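Local coordinates for beta-lactamase-related domain-containing protein (Bacteroides dorei DSM 17855, PDB 5TGF), which has no established reaction but is probably a serine hydrolase of the beta-lactamase and penicillin-binding-protein type, and can bind calcium, at residues G60-A65 with Y282-P287; Q235-D240 with Y265-W270. All coordinates share one frame; numbering follows the deposited sequence.

Contact 1 (60-65 with 282-287) and contact 2 (235-240 with 265-270) lie next to each other in the protein interior, their centres about 8 Å apart. Trp-62 and Glu-269 join them: CD1 of the indole is 3.4 Å from OE2 of the acid. A probable hydrogen bond, Ser-285 O to Trp-270 N at 2.8 Å, continues the sheet from one contact to the other, while Ile-284 CD1 packs 3.4 Å from Gln-238 CD. The likely active site, where Ser-58, Lys-61 and Tyr-147 match an SxxK pattern, includes Lys-61 of contact 1; contact 2 reaches it through Tyr-265, and a bound glycerol lies about 4 Å from the Lys-61 side chain.

Contact 1 of 2, residues G60-A65 with Y282-P287; sequences GKWVAA and YQISSP
This is a buried packing contact, without hydrogen bonds of its own, between the first turn of helix 60-74 and the end of strand 281-285 with the loop that follows, close to the chain centre. Trp-62 carries most of it. Its CG stands anti to the backbone N (chi1 -158°), which swings the indole off the helix and along residues 284-286. Of the indole, the six-membered ring does the touching, and its far end reaches Ile-284: Trp-62 CZ2 is 3.7 Å from Ile-284 CG2, the methyl anti to the backbone N. These side chains cross at about a right angle. Midway, Trp-62 CZ3 lies against Ser-285 CA at 3.8 Å, while the serine OG turns away to Glu-272. At the near end the CB atoms of Trp-62 and Ser-286 meet at 3.7 Å. Serine is small enough for the loop to come this close, and the buried Ser-286 OG, 3.9 Å from Lys-61 CB, bonds to Ser-58 O. Tyr-210 and Leu-214 of helix 207-218, with Phe-213 edge-to-face, add to the apolar setting that suits a large indole. Lys-61 leads away, its chain extended to CE and bent at chi4 (71°), and NZ hydrogen-bonds to Ser-58 OG, Tyr-147 OH and Gly-200 O. The SxxK pattern at this helix start is consistent with the serine beta-lactamase and penicillin-binding-protein fold, where the helix packs against the sheet.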
loop_
_atom_site.group_PDB
_atom_site.type_symbol
_atom_site.label_atom_id
_atom_site.label_comp_id
_atom_site.label_asym_id
_atom_site.label_seq_id
_atom_site.Cartn_x
_atom_site.Cartn_y
_atom_site.Cartn_z
ATOM N N GLY A 60 2.134 -0.531 3.671
ATOM C CA GLY A 60 1.624 -1.889 3.822
ATOM C C GLY A 60 0.339 -2.248 3.096
ATOM O O GLY A 60 0.048 -3.438 2.964
ATOM N N LYS A 61 -0.421 -1.267 2.583
ATOM C CA LYS A 61 -1.666 -1.586 1.870
ATOM C C LYS A 61 -1.375 -2.455 0.648
ATOM O O LYS A 61 -2.124 -3.376 0.356
ATOM C CB LYS A 61 -2.449 -0.328 1.477
ATOM C CG LYS A 61 -3.183 0.337 2.625
ATOM C CD LYS A 61 -4.032 1.527 2.156
ATOM C CE LYS A 61 -4.879 2.131 3.267
ATOM N NZ LYS A 61 -4.125 2.872 4.308
ATOM N N TRP A 62 -0.281 -2.154 -0.037
ATOM C CA TRP A 62 0.136 -2.904 -1.229
ATOM C C TRP A 62 0.417 -4.350 -0.859
ATOM O O TRP A 62 -0.020 -5.267 -1.529
ATOM C CB TRP A 62 1.369 -2.253 -1.848
ATOM C CG TRP A 62 1.615 -2.573 -3.314
ATOM C CD1 TRP A 62 1.021 -3.563 -4.101
ATOM C CD2 TRP A 62 2.500 -1.866 -4.171
ATOM N NE1 TRP A 62 1.481 -3.472 -5.396
ATOM C CE2 TRP A 62 2.407 -2.462 -5.461
ATOM C CE3 TRP A 62 3.359 -0.790 -3.973
ATOM C CZ2 TRP A 62 3.150 -2.003 -6.546
ATOM C CZ3 TRP A 62 4.057 -0.300 -5.052
ATOM C CH2 TRP A 62 3.938 -0.907 -6.340
ATOM N N VAL A 63 1.199 -4.533 0.189
ATOM C CA VAL A 63 1.538 -5.877 0.706
ATOM C C VAL A 63 0.293 -6.609 1.204
ATOM O O VAL A 63 0.113 -7.790 0.940
ATOM C CB VAL A 63 2.612 -5.807 1.808
ATOM C CG1 VAL A 63 2.949 -7.218 2.312
ATOM C CG2 VAL A 63 3.849 -5.075 1.296
ATOM N N ALA A 64 -0.603 -5.913 1.890
ATOM C CA ALA A 64 -1.815 -6.577 2.397
ATOM C C ALA A 64 -2.750 -7.029 1.280
ATOM O O ALA A 64 -3.310 -8.141 1.318
ATOM C CB ALA A 64 -2.536 -5.654 3.364
ATOM N N ALA A 65 -2.889 -6.207 0.243
ATOM C CA ALA A 65 -3.631 -6.612 -0.947
ATOM C C ALA A 65 -2.998 -7.866 -1.602
ATOM O O ALA A 65 -3.725 -8.750 -2.090
ATOM C CB ALA A 65 -3.680 -5.471 -1.948
ATOM N N TYR A 282 1.110 2.879 -15.549
ATOM C CA TYR A 282 2.530 2.602 -15.720
ATOM C C TYR A 282 3.387 3.137 -14.579
ATOM O O TYR A 282 4.577 2.815 -14.479
ATOM C CB TYR A 282 3.003 3.123 -17.090
ATOM C CG TYR A 282 2.986 4.610 -17.302
ATOM C CD1 TYR A 282 4.024 5.411 -16.860
ATOM C CD2 TYR A 282 1.952 5.216 -18.005
ATOM C CE1 TYR A 282 4.019 6.778 -17.060
ATOM C CE2 TYR A 282 1.931 6.593 -18.207
ATOM C CZ TYR A 282 2.988 7.359 -17.749
ATOM O OH TYR A 282 3.003 8.705 -17.931
ATOM N N GLN A 283 2.786 3.877 -13.672
ATOM C CA GLN A 283 3.425 4.121 -12.359
ATOM C C GLN A 283 2.419 3.841 -11.248
ATOM O O GLN A 283 1.296 4.374 -11.255
ATOM C CB GLN A 283 3.976 5.536 -12.258
ATOM C CG GLN A 283 4.882 5.730 -11.032
ATOM C CD GLN A 283 5.692 7.017 -11.078
ATOM O OE1 GLN A 283 6.754 7.052 -11.684
ATOM N NE2 GLN A 283 5.191 8.077 -10.432
ATOM N N ILE A 284 2.808 2.956 -10.352
ATOM C CA ILE A 284 1.991 2.512 -9.237
ATOM C C ILE A 284 2.812 2.677 -7.921
ATOM O O ILE A 284 4.045 2.500 -7.883
ATOM C CB ILE A 284 1.622 1.025 -9.444
ATOM C CG1 ILE A 284 0.683 0.867 -10.662
ATOM C CG2 ILE A 284 0.939 0.433 -8.211
ATOM C CD1 ILE A 284 0.788 -0.491 -11.281
ATOM N N SER A 285 2.117 3.036 -6.842
ATOM C CA SER A 285 2.760 3.278 -5.564
ATOM C C SER A 285 1.836 2.997 -4.401
ATOM O O SER A 285 0.621 2.783 -4.572
ATOM C CB SER A 285 3.190 4.734 -5.492
ATOM O OG SER A 285 2.025 5.513 -5.237
ATOM N N SER A 286 2.420 2.984 -3.195
ATOM C CA SER A 286 1.658 2.913 -1.940
ATOM C C SER A 286 2.341 3.773 -0.831
ATOM O O SER A 286 2.928 3.236 0.112
ATOM C CB SER A 286 1.498 1.466 -1.501
ATOM O OG SER A 286 0.439 1.316 -0.543
ATOM N N PRO A 287 2.278 5.124 -0.946
ATOM C CA PRO A 287 2.980 5.956 0.019
ATOM C C PRO A 287 2.354 5.886 1.399
ATOM O O PRO A 287 1.152 5.733 1.509
ATOM C CB PRO A 287 2.834 7.378 -0.536
ATOM C CG PRO A 287 2.290 7.209 -1.905
ATOM C CD PRO A 287 1.507 5.928 -1.894
#

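Contact 2 of 2, residues Q235-D240 with Y265-W270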
loop_
_atom_site.group_PDB
_atom_site.type_symbol
_atom_site.label_atom_id
_atom_site.label_comp_id
_atom_site.label_asym_id
_atom_site.label_seq_id
_atom_site.Cartn_x
_atom_site.Cartn_y
_atom_site.Cartn_z
ATOM N N GLN A 235 -2.295 -8.221 -12.328
ATOM C CA GLN A 235 -2.953 -7.312 -13.258
ATOM C C GLN A 235 -4.223 -6.684 -12.667
ATOM O O GLN A 235 -4.439 -5.463 -12.773
ATOM C CB GLN A 235 -3.253 -7.990 -14.591
ATOM C CG GLN A 235 -2.008 -8.244 -15.423
ATOM C CD GLN A 235 -1.208 -6.965 -15.684
ATOM O OE1 GLN A 235 -0.109 -6.777 -15.143
ATOM N NE2 GLN A 235 -1.785 -6.053 -16.471
ATOM N N THR A 236 -5.012 -7.495 -11.985
ATOM C CA THR A 236 -6.247 -7.020 -11.337
ATOM C C THR A 236 -5.915 -6.025 -10.202
ATOM O O THR A 236 -6.604 -5.022 -10.057
ATOM C CB THR A 236 -7.078 -8.197 -10.796
ATOM O OG1 THR A 236 -7.554 -8.978 -11.918
ATOM C CG2 THR A 236 -8.287 -7.708 -9.979
HETATM N N MSE A 237 -4.840 -6.278 -9.454
HETATM C CA MSE A 237 -4.422 -5.355 -8.401
HETATM C C MSE A 237 -4.072 -3.984 -8.962
HETATM O O MSE A 237 -4.154 -2.969 -8.249
HETATM C CB MSE A 237 -3.218 -5.937 -7.637
HETATM C CG MSE A 237 -3.532 -7.134 -6.711
HETATM SE SE MSE A 237 -1.818 -7.955 -6.159
HETATM C CE MSE A 237 -1.157 -6.480 -4.994
ATOM N N GLN A 238 -3.554 -3.967 -10.182
ATOM C CA GLN A 238 -3.104 -2.742 -10.875
ATOM C C GLN A 238 -4.149 -2.089 -11.767
ATOM O O GLN A 238 -3.890 -1.011 -12.324
ATOM C CB GLN A 238 -1.824 -3.058 -11.666
ATOM C CG GLN A 238 -0.688 -3.502 -10.775
ATOM C CD GLN A 238 0.596 -3.841 -11.520
ATOM O OE1 GLN A 238 0.703 -3.638 -12.737
ATOM N NE2 GLN A 238 1.612 -4.259 -10.775
ATOM N N ALA A 239 -5.310 -2.722 -11.922
ATOM C CA ALA A 239 -6.376 -2.201 -12.785
ATOM C C ALA A 239 -7.158 -1.097 -12.080
ATOM O O ALA A 239 -7.118 -0.968 -10.874
ATOM C CB ALA A 239 -7.359 -3.317 -13.178
ATOM N N ASP A 240 -7.952 -0.385 -12.859
ATOM C CA ASP A 240 -8.894 0.587 -12.349
ATOM C C ASP A 240 -9.924 -0.100 -11.459
ATOM O O ASP A 240 -10.760 -0.825 -11.954
ATOM C CB ASP A 240 -9.618 1.250 -13.539
ATOM C CG ASP A 240 -10.639 2.294 -13.114
ATOM O OD1 ASP A 240 -10.724 2.661 -11.926
ATOM O OD2 ASP A 240 -11.312 2.826 -13.993
ATOM N N TYR A 265 -6.902 4.440 -8.257
ATOM C CA TYR A 265 -6.573 3.378 -7.288
ATOM C C TYR A 265 -6.922 2.016 -7.842
ATOM O O TYR A 265 -7.934 1.857 -8.529
ATOM C CB TYR A 265 -7.304 3.632 -5.948
ATOM C CG TYR A 265 -6.578 3.187 -4.708
ATOM C CD1 TYR A 265 -5.620 3.988 -4.103
ATOM C CD2 TYR A 265 -6.840 1.931 -4.132
ATOM C CE1 TYR A 265 -4.971 3.591 -2.949
ATOM C CE2 TYR A 265 -6.176 1.522 -2.982
ATOM C CZ TYR A 265 -5.244 2.352 -2.396
ATOM O OH TYR A 265 -4.612 1.957 -1.215
ATOM N N GLY A 266 -6.096 1.038 -7.488
ATOM C CA GLY A 266 -6.327 -0.359 -7.763
ATOM C C GLY A 266 -6.758 -1.085 -6.512
ATOM O O GLY A 266 -7.734 -0.662 -5.859
ATOM N N LEU A 267 -6.107 -2.212 -6.211
ATOM C CA LEU A 267 -6.295 -2.919 -4.938
ATOM C C LEU A 267 -5.137 -2.630 -4.004
ATOM O O LEU A 267 -3.982 -3.018 -4.259
ATOM C CB LEU A 267 -6.410 -4.428 -5.156
ATOM C CG LEU A 267 -7.475 -4.855 -6.172
ATOM C CD1 LEU A 267 -7.410 -6.365 -6.398
ATOM C CD2 LEU A 267 -8.871 -4.494 -5.704
ATOM N N GLY A 268 -5.386 -1.795 -3.009
ATOM C CA GLY A 268 -4.334 -1.380 -2.063
ATOM C C GLY A 268 -3.133 -0.629 -2.633
ATOM O O GLY A 268 -2.070 -0.695 -2.070
ATOM N N GLU A 269 -3.307 0.064 -3.754
ATOM C CA GLU A 269 -2.227 0.749 -4.419
ATOM C C GLU A 269 -2.780 1.873 -5.302
ATOM O O GLU A 269 -3.886 1.735 -5.908
ATOM C CB GLU A 269 -1.413 -0.233 -5.262
ATOM C CG GLU A 269 -2.204 -0.947 -6.367
ATOM C CD GLU A 269 -1.665 -2.362 -6.652
ATOM O OE1 GLU A 269 -0.954 -2.565 -7.670
ATOM O OE2 GLU A 269 -1.884 -3.279 -5.797
ATOM N N TRP A 270 -2.026 2.966 -5.381
ATOM C CA TRP A 270 -2.381 4.103 -6.227
ATOM C C TRP A 270 -1.879 3.891 -7.642
ATOM O O TRP A 270 -0.722 3.446 -7.874
ATOM C CB TRP A 270 -1.767 5.426 -5.697
ATOM C CG TRP A 270 -2.220 5.847 -4.316
ATOM C CD1 TRP A 270 -1.631 5.528 -3.112
ATOM C CD2 TRP A 270 -3.317 6.699 -3.999
ATOM N NE1 TRP A 270 -2.353 6.060 -2.082
ATOM C CE2 TRP A 270 -3.387 6.790 -2.600
ATOM C CE3 TRP A 270 -4.327 7.312 -4.770
ATOM C CZ2 TRP A 270 -4.394 7.496 -1.948
ATOM C CZ3 TRP A 270 -5.317 8.050 -4.104
ATOM C CH2 TRP A 270 -5.344 8.134 -2.730
HETATM O O HOH W 1 0.420 -4.898 -7.873
#
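The last turn of helix 231-238 docks tightly on the bend 266-269, while Asp-240 and the side chain of Ala-239 lie more loosely. At the tight centre Leu-267 N donates to Met-237 O at 2.9 Å, nearly straight at 169° though 28° above the carbonyl plane. Gly-266 CA makes CA-H...O contacts with the same oxygen at 3.4 Å and with Ala-239 O at 3.3 Å, where a side chain would collide. The branched aliphatic side chain of Leu-267 suits the helix flank, its CD1 3.9 Å from Thr-236 CG2, and crosses Met-237 (selenomethionine) at about a right angle. Glu-269, bent at chi2 (-149°), brings its carboxyl carbon CD within 3.0 Å of Met-237 O. A water bridges two buried side chains, accepting from Gln-238 NE2 and donating to Glu-269 OE1, whereas Gln-238 OE1 bonds to Lys-298. On the looser, partly exposed side Ala-239 CB stays clear of 265-270, Asp-240 C is 4.0 Å from Tyr-265 O, and Asp-240 OD1 hydrogen-bonds to the backbone N atoms of Val-242 and Arg-243. With Met-237 O beside its carboxyl group and Leu-267 O 2.6 Å from Glu-269 OE2, close enough to suit a proton on the acid, buried Glu-269 probably has a raised pKa.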